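Local coordinates for protein succinate-semialdehyde dehydrogenase (Synechococcus sp., PDB 4ITA) that probably catalyses the oxidation of succinic semialdehyde to succinate with NADP+ as cofactor, at residues 15-20 with 161-166; 73-78 with 130-135; 258-263 with 301-306. All blocks are in the same frame, centred on the assembly; numbering follows the deposited sequence.

Contact 1. Residues 15-20 with 161-166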
loop_
_atom_site.group_PDB
_atom_site.type_symbol
_atom_site.label_atom_id
_atom_site.label_comp_id
_atom_site.label_asym_id
_atom_site.label_seq_id
_atom_site.Cartn_x
_atom_site.Cartn_y
_atom_site.Cartn_z
ATOM N N ILE A 15 5.760 -10.610 38.465
ATOM C CA ILE A 15 4.465 -10.223 37.918
ATOM C C ILE A 15 3.898 -9.096 38.776
ATOM O O ILE A 15 3.667 -9.278 39.972
ATOM C CB ILE A 15 3.495 -11.413 37.922
ATOM C CG1 ILE A 15 4.094 -12.594 37.154
ATOM C CG2 ILE A 15 2.144 -11.008 37.344
ATOM C CD1 ILE A 15 3.277 -13.873 37.262
ATOM N N CYS A 16 3.675 -7.933 38.168
ATOM C CA CYS A 16 3.321 -6.730 38.917
ATOM C C CYS A 16 1.835 -6.395 38.889
ATOM O O CYS A 16 1.279 -5.918 39.880
ATOM C CB CYS A 16 4.115 -5.532 38.399
ATOM S SG CYS A 16 5.879 -5.654 38.710
ATOM N N GLN A 17 1.204 -6.612 37.741
ATOM C CA GLN A 17 -0.211 -6.313 37.576
ATOM C C GLN A 17 -0.755 -7.086 36.391
ATOM O O GLN A 17 -0.091 -7.201 35.363
ATOM C CB GLN A 17 -0.423 -4.815 37.362
ATOM C CG GLN A 17 -1.889 -4.396 37.356
ATOM C CD GLN A 17 -2.068 -2.892 37.343
ATOM O OE1 GLN A 17 -1.102 -2.138 37.476
ATOM N NE2 GLN A 17 -3.311 -2.448 37.185
ATOM N N ARG A 18 -1.959 -7.629 36.540
ATOM C CA ARG A 18 -2.625 -8.307 35.439
ATOM C C ARG A 18 -3.847 -7.532 34.997
ATOM O O ARG A 18 -4.443 -6.782 35.778
ATOM C CB ARG A 18 -3.063 -9.708 35.834
ATOM C CG ARG A 18 -2.044 -10.482 36.616
ATOM C CD ARG A 18 -2.598 -11.848 36.957
ATOM N NE ARG A 18 -2.672 -12.699 35.774
ATOM C CZ ARG A 18 -1.765 -13.619 35.471
ATOM N NH1 ARG A 18 -0.726 -13.808 36.272
ATOM N NH2 ARG A 18 -1.896 -14.354 34.375
ATOM N N PHE A 19 -4.215 -7.728 33.737
ATOM C CA PHE A 19 -5.331 -7.013 33.137
ATOM C C PHE A 19 -6.270 -7.984 32.443
ATOM O O PHE A 19 -5.837 -8.964 31.834
ATOM C CB PHE A 19 -4.817 -5.964 32.140
ATOM C CG PHE A 19 -3.923 -4.925 32.761
ATOM C CD1 PHE A 19 -4.410 -3.666 33.075
ATOM C CD2 PHE A 19 -2.590 -5.207 33.028
ATOM C CE1 PHE A 19 -3.582 -2.708 33.654
ATOM C CE2 PHE A 19 -1.765 -4.259 33.612
ATOM C CZ PHE A 19 -2.258 -3.012 33.920
ATOM N N LYS A 20 -7.566 -7.713 32.559
ATOM C CA LYS A 20 -8.583 -8.492 31.877
ATOM C C LYS A 20 -8.618 -8.072 30.412
ATOM O O LYS A 20 -8.654 -6.883 30.100
ATOM C CB LYS A 20 -9.949 -8.242 32.528
ATOM C CG LYS A 20 -11.042 -9.238 32.157
ATOM C CD LYS A 20 -12.320 -8.978 32.964
ATOM C CE LYS A 20 -13.367 -10.062 32.740
ATOM N NZ LYS A 20 -13.827 -10.116 31.321
ATOM N N VAL A 161 3.070 -4.697 27.540
ATOM C CA VAL A 161 3.122 -3.264 27.863
ATOM C C VAL A 161 1.743 -2.603 28.053
ATOM O O VAL A 161 1.486 -1.518 27.512
ATOM C CB VAL A 161 4.015 -2.459 26.866
ATOM C CG1 VAL A 161 5.464 -2.896 26.980
ATOM C CG2 VAL A 161 3.527 -2.611 25.429
ATOM N N PRO A 162 0.859 -3.231 28.852
ATOM C CA PRO A 162 -0.474 -2.643 29.033
ATOM C C PRO A 162 -0.444 -1.259 29.686
ATOM O O PRO A 162 -1.248 -0.408 29.312
ATOM C CB PRO A 162 -1.189 -3.668 29.933
ATOM C CG PRO A 162 -0.095 -4.345 30.670
ATOM C CD PRO A 162 1.036 -4.430 29.693
ATOM N N GLN A 163 0.450 -1.022 30.640
ATOM C CA GLN A 163 0.504 0.305 31.250
ATOM C C GLN A 163 0.962 1.378 30.268
ATOM O O GLN A 163 0.460 2.501 30.298
ATOM C CB GLN A 163 1.369 0.315 32.510
ATOM C CG GLN A 163 0.828 -0.566 33.623
ATOM C CD GLN A 163 1.626 -0.417 34.898
ATOM O OE1 GLN A 163 1.829 0.696 35.390
ATOM N NE2 GLN A 163 2.098 -1.536 35.435
ATOM N N CYS A 164 1.900 1.041 29.389
ATOM C CA CYS A 164 2.295 1.977 28.340
ATOM C C CYS A 164 1.121 2.276 27.423
ATOM O O CYS A 164 0.854 3.431 27.095
ATOM C CB CYS A 164 3.465 1.431 27.512
ATOM S SG CYS A 164 5.042 1.334 28.388
ATOM N N ALA A 165 0.417 1.223 27.032
ATOM C CA ALA A 165 -0.724 1.366 26.141
ATOM C C ALA A 165 -1.820 2.249 26.760
ATOM O O ALA A 165 -2.374 3.132 26.097
ATOM C CB ALA A 165 -1.258 0.004 25.765
ATOM N N LEU A 166 -2.119 2.028 28.037
ATOM C CA LEU A 166 -3.110 2.853 28.726
ATOM C C LEU A 166 -2.620 4.292 28.890
ATOM O O LEU A 166 -3.396 5.237 28.770
ATOM C CB LEU A 166 -3.464 2.244 30.078
ATOM C CG LEU A 166 -4.174 0.897 29.984
ATOM C CD1 LEU A 166 -4.218 0.217 31.346
ATOM C CD2 LEU A 166 -5.574 1.063 29.405
#

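Contact 2. Residues 73-78 with 130-135. With NDP (NADPH dihydro-nicotinamide-adenine-dinucleotide phosphate), chain C.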
loop_
_atom_site.group_PDB
_atom_site.type_symbol
_atom_site.label_atom_id
_atom_site.label_comp_id
_atom_site.label_asym_id
_atom_site.label_seq_id
_atom_site.Cartn_x
_atom_site.Cartn_y
_atom_site.Cartn_z
ATOM N N THR A 73 9.926 -0.107 33.605
ATOM C CA THR A 73 9.325 -1.112 34.465
ATOM C C THR A 73 8.746 -2.271 33.660
ATOM O O THR A 73 8.916 -3.435 34.020
ATOM C CB THR A 73 8.212 -0.498 35.325
ATOM O OG1 THR A 73 8.782 0.499 36.180
ATOM C CG2 THR A 73 7.513 -1.558 36.168
ATOM N N GLU A 74 8.054 -1.957 32.568
ATOM C CA GLU A 74 7.379 -3.001 31.804
ATOM C C GLU A 74 8.284 -3.789 30.866
ATOM O O GLU A 74 8.103 -4.993 30.710
ATOM C CB GLU A 74 6.194 -2.436 31.013
ATOM C CG GLU A 74 5.067 -1.907 31.886
ATOM C CD GLU A 74 3.753 -1.802 31.140
ATOM O OE1 GLU A 74 3.700 -1.070 30.123
ATOM O OE2 GLU A 74 2.779 -2.454 31.579
ATOM N N MET A 75 9.243 -3.122 30.224
ATOM C CA MET A 75 9.996 -3.797 29.171
ATOM C C MET A 75 11.518 -3.664 29.238
ATOM O O MET A 75 12.218 -4.162 28.360
ATOM C CB MET A 75 9.430 -3.467 27.784
ATOM C CG MET A 75 9.244 -1.978 27.487
ATOM S SD MET A 75 10.789 -1.024 27.278
ATOM C CE MET A 75 11.528 -1.892 25.872
ATOM N N GLY A 76 12.023 -3.002 30.276
ATOM C CA GLY A 76 13.431 -3.118 30.642
ATOM C C GLY A 76 14.459 -2.235 29.954
ATOM O O GLY A 76 15.650 -2.341 30.251
ATOM N N LYS A 77 14.040 -1.365 29.040
ATOM C CA LYS A 77 15.005 -0.438 28.444
ATOM C C LYS A 77 15.483 0.556 29.506
ATOM O O LYS A 77 14.774 0.804 30.485
ATOM C CB LYS A 77 14.418 0.291 27.228
ATOM C CG LYS A 77 13.493 1.450 27.559
ATOM C CD LYS A 77 12.840 2.009 26.297
ATOM C CE LYS A 77 13.820 2.830 25.501
ATOM N NZ LYS A 77 13.468 2.867 24.047
ATOM N N THR A 78 16.678 1.116 29.337
ATOM C CA THR A 78 17.184 2.029 30.356
ATOM C C THR A 78 16.256 3.228 30.510
ATOM O O THR A 78 15.638 3.693 29.540
ATOM C CB THR A 78 18.599 2.543 30.056
ATOM O OG1 THR A 78 18.577 3.346 28.868
ATOM C CG2 THR A 78 19.574 1.383 29.890
ATOM N N MET A 130 1.136 -2.905 17.556
ATOM C CA MET A 130 2.450 -2.356 17.905
ATOM C C MET A 130 3.249 -3.273 18.830
ATOM O O MET A 130 2.678 -4.086 19.547
ATOM C CB MET A 130 2.284 -0.972 18.541
ATOM C CG MET A 130 1.785 0.090 17.554
ATOM S SD MET A 130 2.978 0.597 16.266
ATOM C CE MET A 130 1.946 0.572 14.798
ATOM N N PRO A 131 4.586 -3.146 18.813
ATOM C CA PRO A 131 5.455 -4.011 19.615
ATOM C C PRO A 131 5.954 -3.359 20.908
ATOM O O PRO A 131 5.861 -2.141 21.082
ATOM C CB PRO A 131 6.635 -4.245 18.675
ATOM C CG PRO A 131 6.793 -2.921 18.026
ATOM C CD PRO A 131 5.369 -2.382 17.821
ATOM N N TRP A 132 6.510 -4.172 21.806
ATOM C CA TRP A 132 6.957 -3.659 23.090
ATOM C C TRP A 132 8.280 -2.895 23.035
ATOM O O TRP A 132 8.637 -2.256 24.012
ATOM C CB TRP A 132 7.037 -4.779 24.144
ATOM C CG TRP A 132 7.791 -5.996 23.680
ATOM C CD1 TRP A 132 7.249 -7.194 23.310
ATOM C CD2 TRP A 132 9.215 -6.138 23.527
ATOM N NE1 TRP A 132 8.237 -8.068 22.943
ATOM C CE2 TRP A 132 9.450 -7.446 23.060
ATOM C CE3 TRP A 132 10.306 -5.295 23.751
ATOM C CZ2 TRP A 132 10.738 -7.926 22.799
ATOM C CZ3 TRP A 132 11.589 -5.772 23.476
ATOM C CH2 TRP A 132 11.789 -7.075 23.009
ATOM N N ASN A 133 9.023 -2.953 21.928
ATOM C CA ASN A 133 10.401 -2.447 21.989
ATOM C C ASN A 133 10.550 -0.931 22.070
ATOM O O ASN A 133 11.474 -0.435 22.712
ATOM C CB ASN A 133 11.313 -3.078 20.924
ATOM C CG ASN A 133 11.011 -2.609 19.525
ATOM O OD1 ASN A 133 9.872 -2.280 19.185
ATOM N ND2 ASN A 133 12.044 -2.580 18.689
ATOM N N PHE A 134 9.635 -0.201 21.438
ATOM C CA PHE A 134 9.576 1.251 21.590
ATOM C C PHE A 134 8.119 1.563 21.859
ATOM O O PHE A 134 7.389 2.002 20.968
ATOM C CB PHE A 134 10.085 1.979 20.340
ATOM C CG PHE A 134 11.558 1.795 20.091
ATOM C CD1 PHE A 134 12.013 0.818 19.220
ATOM C CD2 PHE A 134 12.486 2.599 20.732
ATOM C CE1 PHE A 134 13.378 0.646 18.989
ATOM C CE2 PHE A 134 13.855 2.434 20.506
ATOM C CZ PHE A 134 14.294 1.454 19.635
ATOM N N PRO A 135 7.680 1.308 23.097
ATOM C CA PRO A 135 6.245 1.244 23.389
ATOM C C PRO A 135 5.525 2.588 23.336
ATOM O O PRO A 135 4.297 2.593 23.245
ATOM C CB PRO A 135 6.203 0.641 24.798
ATOM C CG PRO A 135 7.504 1.067 25.419
ATOM C CD PRO A 135 8.509 1.067 24.294
HETATM P PA NDP C . 5.661 -9.764 17.659
HETATM O O1A NDP C . 5.389 -9.774 16.183
HETATM O O2A NDP C . 5.661 -11.055 18.429
HETATM O O5B NDP C . 4.595 -8.798 18.360
HETATM C C5B NDP C . 4.315 -7.483 17.863
HETATM C C4B NDP C . 2.831 -7.156 18.007
HETATM O O4B NDP C . 2.080 -8.036 17.167
HETATM C C3B NDP C . 2.290 -7.386 19.414
HETATM O O3B NDP C . 1.223 -6.458 19.653
HETATM C C2B NDP C . 1.724 -8.791 19.330
HETATM O O2B NDP C . 0.704 -9.052 20.283
HETATM C C1B NDP C . 1.115 -8.735 17.956
HETATM N N9A NDP C . 0.925 -10.038 17.301
HETATM C C8A NDP C . 1.728 -11.121 17.337
HETATM N N7A NDP C . 1.213 -12.108 16.565
HETATM C C5A NDP C . 0.083 -11.640 16.013
HETATM C C6A NDP C . -0.956 -12.145 15.101
HETATM N N6A NDP C . -0.868 -13.396 14.606
HETATM N N1A NDP C . -1.971 -11.316 14.792
HETATM C C2A NDP C . -2.064 -10.069 15.275
HETATM N N3A NDP C . -1.160 -9.542 16.114
HETATM C C4A NDP C . -0.096 -10.276 16.499
HETATM O O3 NDP C . 7.069 -8.960 17.780
HETATM P PN NDP C . 8.333 -9.065 18.794
HETATM O O1N NDP C . 8.684 -10.504 19.104
HETATM O O2N NDP C . 8.096 -8.079 19.904
HETATM O O5D NDP C . 9.508 -8.483 17.859
HETATM C C5D NDP C . 9.491 -7.126 17.440
HETATM C C4D NDP C . 9.726 -7.050 15.942
HETATM O O4D NDP C . 9.316 -5.765 15.451
HETATM C C3D NDP C . 11.186 -7.195 15.562
HETATM O O3D NDP C . 11.314 -8.036 14.410
HETATM C C2D NDP C . 11.572 -5.756 15.284
HETATM O O2D NDP C . 12.724 -5.697 14.443
HETATM C C1D NDP C . 10.329 -5.230 14.596
HETATM N N1N NDP C . 10.330 -3.761 14.606
HETATM C C2N NDP C . 10.050 -3.074 13.486
HETATM C C3N NDP C . 10.490 -1.759 13.347
HETATM C C7N NDP C . 10.171 -0.950 12.125
HETATM O O7N NDP C . 9.771 0.202 12.278
HETATM N N7N NDP C . 10.329 -1.485 10.918
HETATM C C4N NDP C . 11.320 -1.101 14.424
HETATM C C5N NDP C . 11.096 -1.775 15.697
HETATM C C6N NDP C . 10.611 -3.079 15.736
HETATM P P2B NDP C . 0.995 -9.894 21.621
HETATM O O1X NDP C . -0.356 -9.919 22.274
HETATM O O2X NDP C . 1.464 -11.261 21.181
HETATM O O3X NDP C . 2.015 -9.151 22.430
#

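Contact 3. Residues 258-263 with 301-306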
loop_
_atom_site.group_PDB
_atom_site.type_symbol
_atom_site.label_atom_id
_atom_site.label_comp_id
_atom_site.label_asym_id
_atom_site.label_seq_id
_atom_site.Cartn_x
_atom_site.Cartn_y
_atom_site.Cartn_z
ATOM N N MET A 258 22.069 -0.357 21.806
ATOM C CA MET A 258 20.981 0.510 22.274
ATOM C C MET A 258 19.693 -0.293 22.409
ATOM O O MET A 258 19.479 -1.251 21.679
ATOM C CB MET A 258 20.759 1.675 21.300
ATOM C CG MET A 258 20.341 1.225 19.898
ATOM S SD MET A 258 20.203 2.526 18.643
ATOM C CE MET A 258 19.823 1.535 17.191
ATOM N N ASN A 259 18.844 0.102 23.351
ATOM C CA ASN A 259 17.581 -0.591 23.602
ATOM C C ASN A 259 17.807 -2.063 23.933
ATOM O O ASN A 259 16.994 -2.933 23.586
ATOM C CB ASN A 259 16.614 -0.466 22.419
ATOM C CG ASN A 259 15.173 -0.357 22.865
ATOM O OD1 ASN A 259 14.855 0.457 23.729
ATOM N ND2 ASN A 259 14.297 -1.181 22.295
ATOM N N ASN A 260 18.931 -2.333 24.600
ATOM C CA ASN A 260 19.359 -3.695 24.938
ATOM C C ASN A 260 19.427 -4.604 23.710
ATOM O O ASN A 260 19.188 -5.811 23.790
ATOM C CB ASN A 260 18.469 -4.284 26.043
ATOM C CG ASN A 260 18.350 -3.357 27.240
ATOM O OD1 ASN A 260 19.289 -2.630 27.561
ATOM N ND2 ASN A 260 17.191 -3.358 27.891
ATOM N N GLY A 261 19.753 -3.992 22.577
ATOM C CA GLY A 261 19.865 -4.690 21.313
ATOM C C GLY A 261 18.560 -4.862 20.565
ATOM O O GLY A 261 18.561 -5.297 19.416
ATOM N N GLN A 262 17.444 -4.529 21.211
ATOM C CA GLN A 262 16.121 -4.839 20.669
ATOM C C GLN A 262 15.587 -3.732 19.775
ATOM O O GLN A 262 14.597 -3.060 20.087
ATOM C CB GLN A 262 15.155 -5.150 21.813
ATOM C CG GLN A 262 15.640 -6.316 22.675
ATOM C CD GLN A 262 15.061 -6.316 24.072
ATOM O OE1 GLN A 262 14.601 -7.350 24.563
ATOM N NE2 GLN A 262 15.085 -5.155 24.727
ATOM N N SER A 263 16.264 -3.527 18.653
ATOM C CA SER A 263 15.818 -2.546 17.679
ATOM C C SER A 263 15.846 -3.134 16.296
ATOM O O SER A 263 16.780 -3.847 15.917
ATOM C CB SER A 263 16.688 -1.300 17.696
ATOM O OG SER A 263 16.262 -0.427 16.657
ATOM N N THR A 301 23.567 2.704 33.826
ATOM C CA THR A 301 23.387 1.430 33.136
ATOM C C THR A 301 23.357 1.586 31.615
ATOM O O THR A 301 22.651 2.445 31.088
ATOM C CB THR A 301 22.102 0.732 33.616
ATOM O OG1 THR A 301 22.228 0.440 35.012
ATOM C CG2 THR A 301 21.855 -0.560 32.846
ATOM N N ASP A 302 24.137 0.764 30.917
ATOM C CA ASP A 302 24.066 0.683 29.456
ATOM C C ASP A 302 23.090 -0.392 28.998
ATOM O O ASP A 302 22.299 -0.178 28.083
ATOM C CB ASP A 302 25.440 0.355 28.865
ATOM C CG ASP A 302 26.428 1.487 29.016
ATOM O OD1 ASP A 302 26.127 2.609 28.568
ATOM O OD2 ASP A 302 27.509 1.252 29.596
ATOM N N ILE A 303 23.166 -1.553 29.635
ATOM C CA ILE A 303 22.419 -2.727 29.217
ATOM C C ILE A 303 21.515 -3.213 30.351
ATOM O O ILE A 303 22.006 -3.671 31.384
ATOM C CB ILE A 303 23.373 -3.899 28.850
ATOM C CG1 ILE A 303 24.441 -3.462 27.840
ATOM C CG2 ILE A 303 22.585 -5.103 28.345
ATOM C CD1 ILE A 303 23.894 -3.068 26.485
ATOM N N GLY A 304 20.202 -3.088 30.168
ATOM C CA GLY A 304 19.242 -3.719 31.062
ATOM C C GLY A 304 18.927 -5.131 30.598
ATOM O O GLY A 304 19.574 -5.654 29.692
ATOM N N PRO A 305 17.915 -5.759 31.204
ATOM C CA PRO A 305 17.516 -7.106 30.798
ATOM C C PRO A 305 16.798 -7.066 29.452
ATOM O O PRO A 305 16.262 -6.021 29.079
ATOM C CB PRO A 305 16.514 -7.507 31.888
ATOM C CG PRO A 305 15.872 -6.194 32.271
ATOM C CD PRO A 305 16.990 -5.179 32.197
ATOM N N LEU A 306 16.784 -8.185 28.739
ATOM C CA LEU A 306 15.892 -8.331 27.597
ATOM C C LEU A 306 14.449 -8.282 28.096
ATOM O O LEU A 306 14.183 -8.514 29.277
ATOM C CB LEU A 306 16.171 -9.642 26.868
ATOM C CG LEU A 306 17.602 -9.769 26.342
ATOM C CD1 LEU A 306 17.787 -11.122 25.685
ATOM C CD2 LEU A 306 17.928 -8.640 25.363
HETATM O O HOH W 1 14.684 -4.658 27.458
HETATM O O HOH W 2 20.867 -0.550 25.762
#

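Contact 1. Residues 15-20 with 161-166
Pro162, in the first turn of helix 162-175, lies against the phenyl ring of Phe19. Its CB sits over one face in a CH-pi contact, 3.9 Å from the ring centroid and 20° off the normal, displaced toward the rim. The neighbouring Pro162 CG comes down on the CD2-CE2 side of the ring, 3.4 Å from Phe19 CE2. The two side chains cross at about a right angle, and Phe19 CG stands anti to its own carbonyl carbon (chi1 -60°), which sets the root of the ring on the side of the helix. Next along the helix, Gln163 sends an extended chain past the end of the ring, its CG 3.9 Å from Phe19 CZ. Its amide NE2 is hydrogen-bonded to Thr7 OG1 of strand 6-8. The amide of Gln17 only comes near it, in van der Waals range, with the two amide planes turned 50° apart. One turn further on, Leu166 slides past Phe19 in the opposite direction, and its CD1 lies 3.8 Å from Phe19 CE1. Ile5 and Thr7 also touch the Phe19 side chain. Strand 15-18 pairs with strand 6-8 in a small antiparallel sheet, interrupted where Cys16 and Gln17 both face Thr7 in a classic beta bulge. Phe19, just beyond strand 15-18, packs onto the helix of a right-handed beta-alpha-beta crossover, 152-156 to 182-185, in the Rossmann-type fold.

Contact 2. Residues 73-78 with 130-135
Met75 curls its side chain so that the methyl group lies close to two backbone carbonyls: CE is 3.5 Å from Trp132 O and 3.5 Å from Asn133 O. The bend comes from chi2 and chi3, at 70° and 60°, which fold SD and then CE back instead of letting the chain run out straight. Met75 CE also meets the indole edge, near its plane, 4.2 Å from Trp132 CE3. Met75 CG rests 4.1 Å from CG of Pro135, the two side chains crossing obliquely. Lys77 adds a second feature, its NZ 3.5 Å from Phe134 CD2, approaching the ring obliquely; the buried charge is met by a salt bridge to Glu85 and a hydrogen bond to Asn259. On the cofactor side, Met130 O accepts a 2.8 Å hydrogen bond from the adenosine-ribose hydroxyl O3B of NADPH. Asn133 turns its amide toward the nicotinamide, ND2 lying 3.2 Å from C5N, while the same nitrogen is hydrogen-bonded to Gln262 O. An alanine at Asn133 would probably leave Gln262 O without this mate and open a gap beside C5N and C6N of the nicotinamide. Phe134 presents its edge to C5N as well. Residues 131-135 form the Pro-Trp-Asn-Phe-Pro loop of aldehyde dehydrogenases, which here lines the cofactor pocket; in relatives its asparagine contributes to the oxyanion hole, a role consistent with the placement of Asn133.

Contact 3. Residues 258-263 with 301-306
The carboxamide of Asn260 is approached by Gly304 N from above the plane of its carbonyl, 52° out of it, in a 2.8 Å hydrogen bond to OD1 that is bent to 144° at the hydrogen. At the other end of the group, ND2 is hydrogen-bonded to Gly76 O and to a water. Asn260 belongs to the Met-Asn-Asn-Gly-Gln loop, which in relatives leads into the catalytic cysteine, consistent with the cysteine that follows Ser263 here. A second amide, that of Gln262, has Asn259 O close to its plane, 3.1 Å from NE2; Gln262 N reaches the same oxygen from the opposite face of the Asn259 carbonyl, gripping it twice. The Asn259 side chain returns the favour, ND2 donating to Gln262 O, the backbone there making an inverse gamma turn. Asn259, Asn260 and Gly261 all have positive phi, a tight left-handed course. One water ties the segments together: it accepts from Asn260 ND2 and from Gln262 NE2 and donates to Pro305 O at 2.6 Å. Another accepts from Asn260 N. Gln262 OE1 is hydrogen-bonded to Ala307 N and also lies 3.4 Å from Leu306 CA. The aliphatic end of Leu306, backed by Ile311 and Ile315 of helix 309-325, places its CD2 3.5 Å from Asn260 O.

Overall arrangement
Contact 2 is the hub. Its centre lies about 12 Å from that of contact 1 and about 10 Å from that of contact 3, whereas contacts 1 and 3, with centres about 21 Å apart, do not touch. Toward contact 1 the link is Glu74, whose OE2 and OE1 each lie 2.9 Å from Gln163 N and Cys164 N respectively, at the start of helix 162-175. Toward contact 3, Asn133 O is 2.9 Å from Asn259 ND2, joining loop 130-135 to loop 258-263. NADPH lies against contact 2 itself; the side chains of Gln262 and Pro162 are about 7 Å and 9 Å from it, so contact 3 lies directly behind the pocket residues and contact 1 somewhat farther away.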